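Local coordinates for beta-agarase D (Zobellia galactanivorans, PDB 4ASM), which hydrolyses the beta-1,4-galactosidic linkages of agarose at random along the chain, with retention of anomeric configuration, through the GH16 catalytic domain described here, at residues I113-T118 against E333-P338; D157-D162 against N307-G312; N176-S181 against N280-M285; N195-Q200 against G271-L276. All blocks are in the same frame, centred on the assembly; numbering follows the deposited sequence. Where two conformers were deposited one is given.

Contacts 1, 3 and 4 lie at the surface, while contact 2 is partly buried and carries the presumed catalytic strand 159-166. Contact 1 combines an arginine-tyrosine stack and a hydrogen bond to a carbonyl with apolar contact at the end of a helix. Contact 3 reduces to one hydroxyl pair, contact 2 packs a leucine on a carbonyl and a glutamine's aliphatic part, with no hydrogen bond across, and contact 4 mixes a weak lysine bond, a water bridge and an apolar edge. Contacts 2 and 4 are neighbours, their centres about 11 Å apart, with Tyr308 resting on Lys197 and Tyr199. Contact 3 meets contact 1 where Arg336 packs on Asn176 and Phe179, and contact 4 through Gln283 and Leu276.

Contact 1. Residues I113-T118 against E333-P338; sequences ISRPET and EAYRSP
Arg115 lays its guanidinium flat on the ring of Tyr335, a cation-pi stack with centres 4.1 Å apart and planes only 7° from parallel. The overlap is offset: Tyr335 OH lies over the middle of the guanidinium, 3.4 Å from Arg115 CZ, while Arg115 NE sits above the rim of the phenol. In the plane of the guanidinium, Arg115 NH2 donates to Glu333 O at 2.9 Å, an almost straight bond (169°) that uses a lone pair of the carbonyl. On its other face the guanidinium has Ile113 CD1 near the rim, and this methyl also meets Glu333 CG at 3.6 Å, the two side chains crossing at about a right angle. The group is fixed further by Arg115 NH1, which reaches back 2.8 Å to Ser114 O from above that carbonyl's plane. Arg115 NE in turn binds Ala332 O. A bend in the arginine chain (chi2 -69°) turns its end alongside its own strand to make that return bond to Ser114 possible. Three carbonyls therefore hold the guanidinium against rotation. Two of them close the helix 329-333, whose negative end probably favours the arginine's charge. Tyr335, the first residue to leave helical geometry, has positive phi in a Schellman motif, consistent with its ring turning back over the arginine. The carboxylate of Glu333 is engaged by Ser108. The contact thus ties the C-terminal end of helix 329-333 to the first part of strand 112-125, which here pairs antiparallel with strand 102-106, while the loop beyond Tyr335 runs on toward helix 340-343.

Contact 2. Residues D157-D162 against N307-G312; sequences DTQEID and NYLNNG. With IMD (imidazole), chain C.
Leu309 sets CD2 against the Thr158 carbonyl and both methyls against Gln159. Its CD2 lies 3.5 Å from Thr158 O and 3.8 Å from Gln159 CG, and its CD1 lies 3.9 Å from that same Gln159 CG, so the fork straddles the glutamine's aliphatic part at a slant. CG of Leu309 stands anti to its carbonyl carbon (chi1 -56°), which directs the fork at the strand. Gln159 leaves its strand at an angle, and its extended chain carries the amide toward the loop. There it meets the amide of Asn311, which comes from the opposite direction with its plane turned 77° from that of the glutamine, so the two flat groups do not stack. The amide of Asn311 is engaged by Lys314 O within its own loop. Thr158 turns its hydroxyl to Asp156 and Lys317, leaving its CB 4.3 Å from Leu309 CD2. Within 307-312 the chain closes on itself through the bond from Asn310 N to Asn307 O. Glu160, next after Gln159, is the probable nucleophile of this retaining enzyme, and it points away from the loop into the active site. An imidazole, probably from the crystallisation liquor, donates from N1 to Glu160 OE2 at 2.6 Å, nearly straight at 170°, and is also hydrogen-bonded to Glu326, a probable substrate-binding residue. The chemistry is therefore divided along the segment: Leu309 packs on the Thr158 carbonyl and the aliphatic part of Gln159, while Glu160 offers its carboxylate to a small ligand in the presumed substrate site.

Contact 3. Residues N176-S181 against N280-M285; sequences NSYFAS and NGYQKM
Tyr178 and Tyr282 reach toward each other from backbones that stay far apart: the nearest CA pair, Tyr178 and Gly281, is separated by 13.5 Å. In this GH16 beta-sandwich domain one tyrosine belongs to the short helix 177-180 that follows strand 159-166, the other to a beta hairpin whose arms are strands 278-279 and 282-288. The helix is weakly bonded: Ala180 N reaches Asn176 O at 3.0 Å, whereas the bond of Phe179 N to the same oxygen is weak. At the hairpin tip Asn280 and Gly281 both have positive phi (57° and 84°), the backbone of a type I' turn, and Tyr282 is the first residue of the returning strand. Both rings point at the opposing segment and come from opposite directions. Tyr178 has CG anti to its backbone N (chi1 -179°), which carries the ring outward from the helix. Its CD1 edge rests over the centre of the Phe179 ring, 3.6 Å above that plane, and Phe179 in turn makes an edge-to-face contact with Trp330. The phenol is thus packed on Phe179 near its root and bonded at its end. The link lies at the surface; the side chain of Tyr282 is about 11 Å from that of Glu165, the probable proton donor. Each hydroxyl meets the other ring at its edge, near the ring plane, and the rings do not stack. The whole connection comes down to one hydrogen bond between Tyr178 OH and Tyr282 OH at 2.7 Å, with Tyr282 OH also 3.3 Å from Tyr178 CE1.

Contact 4. Residues N195-Q200 against G271-L276; sequences NFKDYQ and GVNGQL
Val272 meets Lys197 chiefly through its carbonyl: Val272 O lies 3.2 Å from both CD and CE of Lys197, so the lysine's methylenes pass close alongside the peptide. The valine side chain is more distant, with Val272 CB 4.3 Å from Lys197 CE. The residue belongs to a type I beta turn running from Gly271 to Gly274, closed by the bond of Gly274 N to Gly271 O. Next, Asn273 offers its OD1 to two partners. Lys197 NZ approaches it at 3.3 Å in a weak hydrogen bond, the lysine's last torsion (chi4 -70°) bending the ammonium off the line of an otherwise extended chain. A water donates to Asn273 OD1 at 2.9 Å and accepts from Asn195 ND2 at 3.1 Å, bridging the turn to the start of the 195-200 segment. Further along, Leu276 brings CD2 to the edge of the Tyr199 ring, in line with its plane and 4.1 Å from CE1, the two side chains crossing at about a right angle. Tyr308 also packs on Lys197 and Tyr199, and Gln283 lies against Tyr199 and Leu276, knitting the loop after strand 259-264 to strand 197-199. A weak hydrogen bond from a lysine to an amide oxygen and a water link at one end, with an apolar edge at the other, imply a surface attachment that depends on several modest contacts and partly on solvent.

Contact 1. Residues I113-T118 against E333-P338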
loop_
_atom_site.group_PDB
_atom_site.type_symbol
_atom_site.label_atom_id
_atom_site.label_comp_id
_atom_site.label_asym_id
_atom_site.label_seq_id
_atom_site.Cartn_x
_atom_site.Cartn_y
_atom_site.Cartn_z
ATOM N N ILE A 113 18.232 14.278 -9.522
ATOM C CA ILE A 113 18.552 13.469 -10.687
ATOM C C ILE A 113 17.309 13.365 -11.575
ATOM O O ILE A 113 16.203 13.598 -11.096
ATOM C CB ILE A 113 19.074 12.055 -10.298
ATOM C CG1 ILE A 113 18.055 11.319 -9.421
ATOM C CG2 ILE A 113 20.433 12.153 -9.570
ATOM C CD1 ILE A 113 18.376 9.828 -9.202
ATOM N N SER A 114 17.502 13.016 -12.840
ATOM C CA SER A 114 16.397 12.924 -13.810
ATOM C C SER A 114 16.266 11.534 -14.410
ATOM O O SER A 114 17.260 10.843 -14.668
ATOM C CB SER A 114 16.586 13.936 -14.947
ATOM O OG SER A 114 16.446 15.272 -14.483
ATOM N N ARG A 115 15.019 11.128 -14.631
ATOM C CA ARG A 115 14.721 9.865 -15.291
ATOM C C ARG A 115 13.544 10.109 -16.218
ATOM O O ARG A 115 12.878 11.135 -16.087
ATOM C CB ARG A 115 14.374 8.779 -14.257
ATOM C CG ARG A 115 15.508 8.351 -13.329
ATOM C CD ARG A 115 16.583 7.605 -14.077
ATOM N NE ARG A 115 17.637 7.144 -13.164
ATOM C CZ ARG A 115 18.738 7.826 -12.819
ATOM N NH1 ARG A 115 18.975 9.055 -13.266
ATOM N NH2 ARG A 115 19.605 7.258 -11.980
ATOM N N PRO A 116 13.270 9.178 -17.153
ATOM C CA PRO A 116 12.040 9.288 -17.938
ATOM C C PRO A 116 10.811 9.410 -17.049
ATOM O O PRO A 116 10.680 8.708 -16.040
ATOM C CB PRO A 116 11.989 7.962 -18.706
ATOM C CG PRO A 116 13.434 7.561 -18.856
ATOM C CD PRO A 116 14.059 7.992 -17.543
ATOM N N GLU A 117 9.910 10.316 -17.415
ATOM C CA GLU A 117 8.694 10.518 -16.634
ATOM C C GLU A 117 7.699 9.396 -16.867
ATOM O O GLU A 117 7.454 8.994 -17.993
ATOM C CB GLU A 117 8.033 11.861 -16.968
ATOM C CG GLU A 117 6.758 12.097 -16.177
ATOM C CD GLU A 117 6.253 13.510 -16.271
ATOM O OE1 GLU A 117 6.948 14.430 -15.792
ATOM O OE2 GLU A 117 5.142 13.690 -16.809
ATOM N N THR A 118 7.126 8.896 -15.786
ATOM C CA THR A 118 6.117 7.844 -15.877
ATOM C C THR A 118 4.764 8.417 -15.507
ATOM O O THR A 118 4.524 8.789 -14.350
ATOM C CB THR A 118 6.447 6.667 -14.963
ATOM O OG1 THR A 118 7.727 6.141 -15.352
ATOM C CG2 THR A 118 5.390 5.579 -15.129
ATOM N N GLU A 333 15.958 5.513 -9.572
ATOM C CA GLU A 333 17.392 5.798 -9.494
ATOM C C GLU A 333 18.210 4.564 -9.900
ATOM O O GLU A 333 19.234 4.689 -10.593
ATOM C CB GLU A 333 17.765 6.258 -8.091
ATOM C CG GLU A 333 19.270 6.542 -7.934
ATOM C CD GLU A 333 19.644 7.255 -6.649
ATOM O OE1 GLU A 333 18.750 7.739 -5.936
ATOM O OE2 GLU A 333 20.860 7.339 -6.373
ATOM N N ALA A 334 17.733 3.393 -9.466
ATOM C CA ALA A 334 18.404 2.119 -9.719
ATOM C C ALA A 334 18.123 1.571 -11.125
ATOM O O ALA A 334 18.632 0.496 -11.476
ATOM C CB ALA A 334 17.971 1.091 -8.668
ATOM N N TYR A 335 17.336 2.293 -11.921
ATOM C CA TYR A 335 16.938 1.871 -13.281
ATOM C C TYR A 335 16.089 0.607 -13.263
ATOM O O TYR A 335 15.983 -0.114 -14.270
ATOM C CB TYR A 335 18.151 1.709 -14.208
ATOM C CG TYR A 335 18.837 3.026 -14.505
ATOM C CD1 TYR A 335 18.318 3.893 -15.472
ATOM C CD2 TYR A 335 19.974 3.407 -13.813
ATOM C CE1 TYR A 335 18.934 5.092 -15.742
ATOM C CE2 TYR A 335 20.598 4.634 -14.073
ATOM C CZ TYR A 335 20.071 5.463 -15.037
ATOM O OH TYR A 335 20.688 6.682 -15.312
ATOM N N ARG A 336 15.491 0.318 -12.113
ATOM C CA ARG A 336 14.546 -0.793 -12.065
ATOM C C ARG A 336 13.184 -0.464 -12.679
ATOM O O ARG A 336 12.459 -1.387 -13.029
ATOM C CB ARG A 336 14.447 -1.424 -10.671
ATOM C CG ARG A 336 15.705 -2.251 -10.330
ATOM C CD ARG A 336 15.491 -3.123 -9.091
ATOM N NE ARG A 336 15.333 -2.249 -7.941
ATOM C CZ ARG A 336 16.334 -1.799 -7.185
ATOM N NH1 ARG A 336 17.603 -2.163 -7.413
ATOM N NH2 ARG A 336 16.058 -0.978 -6.195
ATOM N N SER A 337 12.878 0.831 -12.872
ATOM C CA SER A 337 11.664 1.308 -13.583
ATOM C C SER A 337 11.561 0.727 -14.972
ATOM O O SER A 337 12.584 0.370 -15.553
ATOM C CB SER A 337 11.701 2.820 -13.865
ATOM O OG SER A 337 12.149 3.618 -12.809
ATOM N N PRO A 338 10.345 0.712 -15.542
ATOM C CA PRO A 338 10.139 0.092 -16.862
ATOM C C PRO A 338 11.021 0.642 -17.966
ATOM O O PRO A 338 11.349 1.832 -17.974
ATOM C CB PRO A 338 8.673 0.389 -17.165
ATOM C CG PRO A 338 8.047 0.441 -15.802
ATOM C CD PRO A 338 9.066 1.182 -14.975
#

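Contact 2. Residues D157-D162 against N307-G312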
loop_
_atom_site.group_PDB
_atom_site.type_symbol
_atom_site.label_atom_id
_atom_site.label_comp_id
_atom_site.label_asym_id
_atom_site.label_seq_id
_atom_site.Cartn_x
_atom_site.Cartn_y
_atom_site.Cartn_z
ATOM N N ASP A 157 -1.719 13.806 5.749
ATOM C CA ASP A 157 -0.491 13.158 5.254
ATOM C C ASP A 157 0.461 12.680 6.382
ATOM O O ASP A 157 1.624 12.390 6.110
ATOM C CB ASP A 157 0.282 14.044 4.248
ATOM C CG ASP A 157 -0.475 14.268 2.954
ATOM O OD1 ASP A 157 -1.322 13.422 2.597
ATOM O OD2 ASP A 157 -0.188 15.298 2.290
ATOM N N THR A 158 -0.036 12.569 7.615
ATOM C CA THR A 158 0.836 12.112 8.727
ATOM C C THR A 158 0.758 10.605 9.019
ATOM O O THR A 158 1.679 10.037 9.583
ATOM C CB THR A 158 0.559 12.869 10.049
ATOM O OG1 THR A 158 -0.784 12.655 10.480
ATOM C CG2 THR A 158 0.811 14.376 9.879
ATOM N N GLN A 159 -0.369 9.976 8.690
ATOM C CA GLN A 159 -0.590 8.588 9.084
ATOM C C GLN A 159 -1.063 7.798 7.890
ATOM O O GLN A 159 -1.969 8.232 7.179
ATOM C CB GLN A 159 -1.612 8.496 10.214
ATOM C CG GLN A 159 -1.211 9.266 11.496
ATOM C CD GLN A 159 -2.203 9.140 12.653
ATOM O OE1 GLN A 159 -2.155 9.936 13.621
ATOM N NE2 GLN A 159 -3.084 8.180 12.584
ATOM N N GLU A 160 -0.473 6.614 7.696
ATOM C CA GLU A 160 -0.735 5.795 6.501
ATOM C C GLU A 160 -0.714 4.323 6.852
ATOM O O GLU A 160 0.115 3.889 7.642
ATOM C CB GLU A 160 0.323 6.095 5.438
ATOM C CG GLU A 160 0.369 5.123 4.273
ATOM C CD GLU A 160 1.441 5.481 3.271
ATOM O OE1 GLU A 160 1.928 6.637 3.266
ATOM O OE2 GLU A 160 1.776 4.581 2.454
ATOM N N ILE A 161 -1.647 3.576 6.279
ATOM C CA ILE A 161 -1.653 2.112 6.422
ATOM C C ILE A 161 -1.778 1.563 5.028
ATOM O O ILE A 161 -2.703 1.916 4.325
ATOM C CB ILE A 161 -2.839 1.630 7.282
ATOM C CG1 ILE A 161 -2.645 2.082 8.736
ATOM C CG2 ILE A 161 -3.022 0.100 7.178
ATOM C CD1 ILE A 161 -3.941 2.125 9.571
ATOM N N ASP A 162 -0.828 0.731 4.610
ATOM C CA ASP A 162 -0.894 0.176 3.268
ATOM C C ASP A 162 -1.615 -1.159 3.297
ATOM O O ASP A 162 -1.557 -1.889 4.296
ATOM C CB ASP A 162 0.499 0.027 2.662
ATOM C CG ASP A 162 1.208 1.336 2.538
ATOM O OD1 ASP A 162 0.532 2.389 2.535
ATOM O OD2 ASP A 162 2.439 1.323 2.474
ATOM N N ASN A 307 8.636 8.272 17.430
ATOM C CA ASN A 307 7.697 9.239 18.004
ATOM C C ASN A 307 7.361 10.373 17.053
ATOM O O ASN A 307 7.149 11.525 17.476
ATOM C CB ASN A 307 8.242 9.794 19.329
ATOM C CG ASN A 307 7.171 10.447 20.161
ATOM O OD1 ASN A 307 6.020 10.018 20.161
ATOM N ND2 ASN A 307 7.539 11.512 20.879
ATOM N N TYR A 308 7.286 10.051 15.762
ATOM C CA TYR A 308 6.983 11.066 14.743
ATOM C C TYR A 308 5.601 11.691 14.961
ATOM O O TYR A 308 5.385 12.875 14.643
ATOM C CB TYR A 308 7.037 10.447 13.341
ATOM C CG TYR A 308 8.419 10.100 12.840
ATOM C CD1 TYR A 308 9.572 10.428 13.570
ATOM C CD2 TYR A 308 8.579 9.410 11.631
ATOM C CE1 TYR A 308 10.847 10.078 13.091
ATOM C CE2 TYR A 308 9.807 9.064 11.157
ATOM C CZ TYR A 308 10.960 9.392 11.880
ATOM O OH TYR A 308 12.166 9.013 11.351
ATOM N N LEU A 309 4.657 10.907 15.475
ATOM C CA LEU A 309 3.268 11.363 15.654
ATOM C C LEU A 309 3.065 12.119 16.964
ATOM O O LEU A 309 2.022 12.785 17.159
ATOM C CB LEU A 309 2.274 10.194 15.565
ATOM C CG LEU A 309 2.326 9.365 14.274
ATOM C CD1 LEU A 309 1.263 8.288 14.316
ATOM C CD2 LEU A 309 2.165 10.266 13.021
ATOM N N ASN A 310 4.040 11.979 17.864
ATOM C CA ASN A 310 3.938 12.523 19.224
ATOM C C ASN A 310 2.553 12.304 19.847
ATOM O O ASN A 310 1.959 13.234 20.418
ATOM C CB ASN A 310 4.310 14.014 19.240
ATOM C CG ASN A 310 4.624 14.506 20.638
ATOM O OD1 ASN A 310 5.090 13.745 21.484
ATOM N ND2 ASN A 310 4.366 15.786 20.887
ATOM N N ASN A 311 2.031 11.082 19.744
ATOM C CA ASN A 311 0.646 10.824 20.117
ATOM C C ASN A 311 0.437 9.520 20.878
ATOM O O ASN A 311 -0.686 9.018 20.956
ATOM C CB ASN A 311 -0.262 10.868 18.860
ATOM C CG ASN A 311 -0.199 9.591 18.029
ATOM O OD1 ASN A 311 0.697 8.761 18.217
ATOM N ND2 ASN A 311 -1.125 9.439 17.093
ATOM N N GLY A 312 1.512 8.972 21.432
ATOM C CA GLY A 312 1.415 7.660 22.066
ATOM C C GLY A 312 1.710 6.519 21.101
ATOM O O GLY A 312 1.420 5.365 21.421
HETATM N N1 IMD C . 2.429 4.359 -0.059
HETATM C C2 IMD C . 2.240 5.276 -1.024
HETATM N N3 IMD C . 2.573 4.724 -2.208
HETATM C C4 IMD C . 2.969 3.446 -2.001
HETATM C C5 IMD C . 2.873 3.220 -0.635
#

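Contact 3. Residues N176-S181 against N280-M285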
loop_
_atom_site.group_PDB
_atom_site.type_symbol
_atom_site.label_atom_id
_atom_site.label_comp_id
_atom_site.label_asym_id
_atom_site.label_seq_id
_atom_site.Cartn_x
_atom_site.Cartn_y
_atom_site.Cartn_z
ATOM N N ASN A 176 14.561 -6.671 -11.631
ATOM C CA ASN A 176 13.702 -6.527 -10.449
ATOM C C ASN A 176 13.266 -7.877 -9.845
ATOM O O ASN A 176 12.337 -7.934 -9.057
ATOM C CB ASN A 176 12.461 -5.709 -10.835
ATOM C CG ASN A 176 11.702 -5.188 -9.630
ATOM O OD1 ASN A 176 12.273 -4.543 -8.757
ATOM N ND2 ASN A 176 10.392 -5.448 -9.591
ATOM N N SER A 177 13.911 -8.968 -10.241
ATOM C CA SER A 177 13.633 -10.303 -9.695
ATOM C C SER A 177 13.630 -10.420 -8.162
ATOM O O SER A 177 12.856 -11.202 -7.609
ATOM C CB SER A 177 14.552 -11.359 -10.333
ATOM O OG SER A 177 15.897 -11.219 -9.904
ATOM N N TYR A 178 14.479 -9.654 -7.472
ATOM C CA TYR A 178 14.562 -9.759 -6.010
ATOM C C TYR A 178 13.264 -9.279 -5.387
ATOM O O TYR A 178 12.792 -9.872 -4.399
ATOM C CB TYR A 178 15.723 -8.925 -5.499
ATOM C CG TYR A 178 15.951 -8.947 -4.005
ATOM C CD1 TYR A 178 15.256 -8.082 -3.151
ATOM C CD2 TYR A 178 16.932 -9.778 -3.450
ATOM C CE1 TYR A 178 15.499 -8.094 -1.763
ATOM C CE2 TYR A 178 17.177 -9.795 -2.079
ATOM C CZ TYR A 178 16.458 -8.958 -1.250
ATOM O OH TYR A 178 16.724 -8.982 0.099
ATOM N N PHE A 179 12.688 -8.216 -5.962
ATOM C CA PHE A 179 11.468 -7.605 -5.401
ATOM C C PHE A 179 10.191 -8.220 -5.930
ATOM O O PHE A 179 9.178 -8.210 -5.230
ATOM C CB PHE A 179 11.480 -6.080 -5.585
ATOM C CG PHE A 179 12.628 -5.439 -4.903
ATOM C CD1 PHE A 179 12.644 -5.300 -3.514
ATOM C CD2 PHE A 179 13.744 -5.039 -5.630
ATOM C CE1 PHE A 179 13.754 -4.732 -2.868
ATOM C CE2 PHE A 179 14.842 -4.475 -4.994
ATOM C CZ PHE A 179 14.835 -4.327 -3.603
ATOM N N ALA A 180 10.236 -8.774 -7.142
ATOM C CA ALA A 180 9.026 -9.294 -7.784
ATOM C C ALA A 180 8.356 -10.434 -7.017
ATOM O O ALA A 180 7.150 -10.652 -7.154
ATOM C CB ALA A 180 9.316 -9.697 -9.236
ATOM N N SER A 181 9.137 -11.177 -6.242
ATOM C CA SER A 181 8.621 -12.303 -5.467
ATOM C C SER A 181 7.981 -11.896 -4.139
ATOM O O SER A 181 7.475 -12.744 -3.413
ATOM C CB SER A 181 9.731 -13.332 -5.197
ATOM O OG SER A 181 10.715 -12.734 -4.394
ATOM N N ASN A 280 21.888 -7.545 8.065
ATOM C CA ASN A 280 21.680 -8.074 6.716
ATOM C C ASN A 280 20.833 -7.138 5.829
ATOM O O ASN A 280 20.083 -7.610 4.967
ATOM C CB ASN A 280 21.052 -9.485 6.795
ATOM C CG ASN A 280 21.884 -10.453 7.629
ATOM O OD1 ASN A 280 23.106 -10.522 7.475
ATOM N ND2 ASN A 280 21.221 -11.226 8.496
ATOM N N GLY A 281 20.966 -5.822 6.039
ATOM C CA GLY A 281 20.252 -4.806 5.233
ATOM C C GLY A 281 18.815 -4.449 5.623
ATOM O O GLY A 281 18.157 -3.638 4.959
ATOM N N TYR A 282 18.335 -5.038 6.706
ATOM C CA TYR A 282 16.952 -4.887 7.142
ATOM C C TYR A 282 16.963 -4.545 8.617
ATOM O O TYR A 282 17.987 -4.732 9.280
ATOM C CB TYR A 282 16.200 -6.201 6.932
ATOM C CG TYR A 282 15.933 -6.497 5.487
ATOM C CD1 TYR A 282 14.833 -5.943 4.835
ATOM C CD2 TYR A 282 16.798 -7.318 4.757
ATOM C CE1 TYR A 282 14.593 -6.203 3.493
ATOM C CE2 TYR A 282 16.568 -7.578 3.411
ATOM C CZ TYR A 282 15.464 -7.014 2.791
ATOM O OH TYR A 282 15.220 -7.267 1.458
ATOM N N GLN A 283 15.859 -4.021 9.142
ATOM C CA GLN A 283 15.761 -3.786 10.581
ATOM C C GLN A 283 16.117 -5.062 11.360
ATOM O O GLN A 283 15.594 -6.148 11.077
ATOM C CB GLN A 283 14.346 -3.354 10.948
ATOM C CG GLN A 283 14.151 -3.252 12.458
ATOM C CD GLN A 283 12.765 -2.844 12.875
ATOM O OE1 GLN A 283 11.809 -3.005 12.127
ATOM N NE2 GLN A 283 12.646 -2.312 14.086
ATOM N N LYS A 284 17.036 -4.939 12.318
ATOM C CA LYS A 284 17.415 -6.088 13.144
ATOM C C LYS A 284 16.279 -6.459 14.089
ATOM O O LYS A 284 15.762 -5.608 14.838
ATOM C CB LYS A 284 18.702 -5.794 13.930
ATOM C CG LYS A 284 19.264 -7.020 14.642
ATOM C CD LYS A 284 20.520 -6.669 15.410
ATOM C CE LYS A 284 21.029 -7.895 16.177
ATOM N NZ LYS A 284 22.229 -7.503 16.971
ATOM N N MET A 285 15.883 -7.733 14.037
ATOM C CA MET A 285 14.762 -8.218 14.839
ATOM C C MET A 285 15.202 -9.442 15.643
ATOM O O MET A 285 16.075 -10.209 15.198
ATOM C CB MET A 285 13.596 -8.642 13.922
ATOM C CG MET A 285 13.133 -7.540 12.958
ATOM S SD MET A 285 12.326 -6.165 13.786
ATOM C CE MET A 285 10.673 -6.786 14.035
#

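Contact 4. Residues N195-Q200 against G271-L276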
loop_
_atom_site.group_PDB
_atom_site.type_symbol
_atom_site.label_atom_id
_atom_site.label_comp_id
_atom_site.label_asym_id
_atom_site.label_seq_id
_atom_site.Cartn_x
_atom_site.Cartn_y
_atom_site.Cartn_z
ATOM N N ASN A 195 10.148 19.676 9.356
ATOM C CA ASN A 195 11.015 18.612 9.860
ATOM C C ASN A 195 10.631 17.256 9.274
ATOM O O ASN A 195 10.279 16.328 10.014
ATOM C CB ASN A 195 10.986 18.560 11.388
ATOM C CG ASN A 195 12.041 17.630 11.963
ATOM O OD1 ASN A 195 13.038 17.331 11.328
ATOM N ND2 ASN A 195 11.793 17.144 13.169
ATOM N N PHE A 196 10.686 17.153 7.950
ATOM C CA PHE A 196 10.166 15.968 7.264
ATOM C C PHE A 196 10.911 14.696 7.656
ATOM O O PHE A 196 12.145 14.613 7.541
ATOM C CB PHE A 196 10.207 16.125 5.742
ATOM C CG PHE A 196 9.667 14.919 5.016
ATOM C CD1 PHE A 196 8.302 14.681 4.979
ATOM C CD2 PHE A 196 10.533 13.995 4.442
ATOM C CE1 PHE A 196 7.794 13.565 4.326
ATOM C CE2 PHE A 196 10.029 12.862 3.789
ATOM C CZ PHE A 196 8.651 12.657 3.749
ATOM N N LYS A 197 10.132 13.707 8.099
ATOM C CA LYS A 197 10.645 12.367 8.408
ATOM C C LYS A 197 9.608 11.331 8.003
ATOM O O LYS A 197 8.408 11.572 8.111
ATOM C CB LYS A 197 10.948 12.223 9.898
ATOM C CG LYS A 197 11.992 13.201 10.392
ATOM C CD LYS A 197 12.448 12.892 11.789
ATOM C CE LYS A 197 13.446 13.936 12.267
ATOM N NZ LYS A 197 14.741 13.837 11.561
ATOM N N ASP A 198 10.101 10.174 7.562
ATOM C CA ASP A 198 9.247 9.098 7.061
ATOM C C ASP A 198 9.701 7.780 7.681
ATOM O O ASP A 198 10.863 7.413 7.572
ATOM C CB ASP A 198 9.388 9.065 5.535
ATOM C CG ASP A 198 8.557 7.970 4.869
ATOM O OD1 ASP A 198 7.774 7.285 5.546
ATOM O OD2 ASP A 198 8.699 7.805 3.644
ATOM N N TYR A 199 8.787 7.104 8.371
ATOM C CA TYR A 199 9.028 5.736 8.843
ATOM C C TYR A 199 8.068 4.732 8.189
ATOM O O TYR A 199 6.880 4.987 8.088
ATOM C CB TYR A 199 8.860 5.637 10.358
ATOM C CG TYR A 199 9.028 4.210 10.810
ATOM C CD1 TYR A 199 10.300 3.660 10.916
ATOM C CD2 TYR A 199 7.922 3.402 11.073
ATOM C CE1 TYR A 199 10.490 2.328 11.287
ATOM C CE2 TYR A 199 8.085 2.057 11.452
ATOM C CZ TYR A 199 9.380 1.538 11.555
ATOM O OH TYR A 199 9.573 0.231 11.947
ATOM N N GLN A 200 8.616 3.593 7.776
ATOM C CA GLN A 200 7.854 2.438 7.313
ATOM C C GLN A 200 8.573 1.155 7.766
ATOM O O GLN A 200 9.782 1.173 8.038
ATOM C CB GLN A 200 7.739 2.449 5.798
ATOM C CG GLN A 200 9.086 2.230 5.106
ATOM C CD GLN A 200 8.991 2.388 3.612
ATOM O OE1 GLN A 200 9.575 3.301 3.010
ATOM N NE2 GLN A 200 8.210 1.540 3.009
ATOM N N GLY A 271 13.187 8.649 20.179
ATOM C CA GLY A 271 12.749 10.018 19.832
ATOM C C GLY A 271 12.963 10.319 18.360
ATOM O O GLY A 271 13.387 9.449 17.587
ATOM N N VAL A 272 12.703 11.560 17.948
ATOM C CA VAL A 272 12.561 11.857 16.507
ATOM C C VAL A 272 13.812 11.735 15.634
ATOM O O VAL A 272 13.721 11.610 14.411
ATOM C CB VAL A 272 11.858 13.217 16.249
ATOM C CG1 VAL A 272 10.470 13.218 16.876
ATOM C CG2 VAL A 272 12.721 14.371 16.760
ATOM N N ASN A 273 14.985 11.758 16.252
ATOM C CA ASN A 273 16.203 11.586 15.482
ATOM C C ASN A 273 16.762 10.160 15.518
ATOM O O ASN A 273 17.861 9.905 15.019
ATOM C CB ASN A 273 17.255 12.629 15.884
ATOM C CG ASN A 273 16.847 14.040 15.472
ATOM O OD1 ASN A 273 16.502 14.293 14.306
ATOM N ND2 ASN A 273 16.874 14.965 16.429
ATOM N N GLY A 274 15.972 9.235 16.062
ATOM C CA GLY A 274 16.362 7.822 16.119
ATOM C C GLY A 274 16.516 7.144 14.760
ATOM O O GLY A 274 15.851 7.511 13.778
ATOM N N GLN A 275 17.394 6.144 14.705
ATOM C CA GLN A 275 17.577 5.314 13.516
ATOM C C GLN A 275 17.502 3.838 13.885
ATOM O O GLN A 275 17.809 3.448 15.002
ATOM C CB GLN A 275 18.923 5.585 12.835
ATOM C CG GLN A 275 19.058 6.974 12.213
ATOM C CD GLN A 275 20.453 7.254 11.660
ATOM O OE1 GLN A 275 20.946 6.548 10.769
ATOM N NE2 GLN A 275 21.081 8.314 12.162
ATOM N N LEU A 276 17.123 3.019 12.919
ATOM C CA LEU A 276 17.084 1.574 13.112
ATOM C C LEU A 276 18.490 0.996 13.215
ATOM O O LEU A 276 19.383 1.410 12.480
ATOM C CB LEU A 276 16.397 0.937 11.897
ATOM C CG LEU A 276 14.921 1.255 11.642
ATOM C CD1 LEU A 276 14.489 0.701 10.275
ATOM C CD2 LEU A 276 14.017 0.735 12.757
HETATM O O HOH W 1 14.531 16.421 14.332
#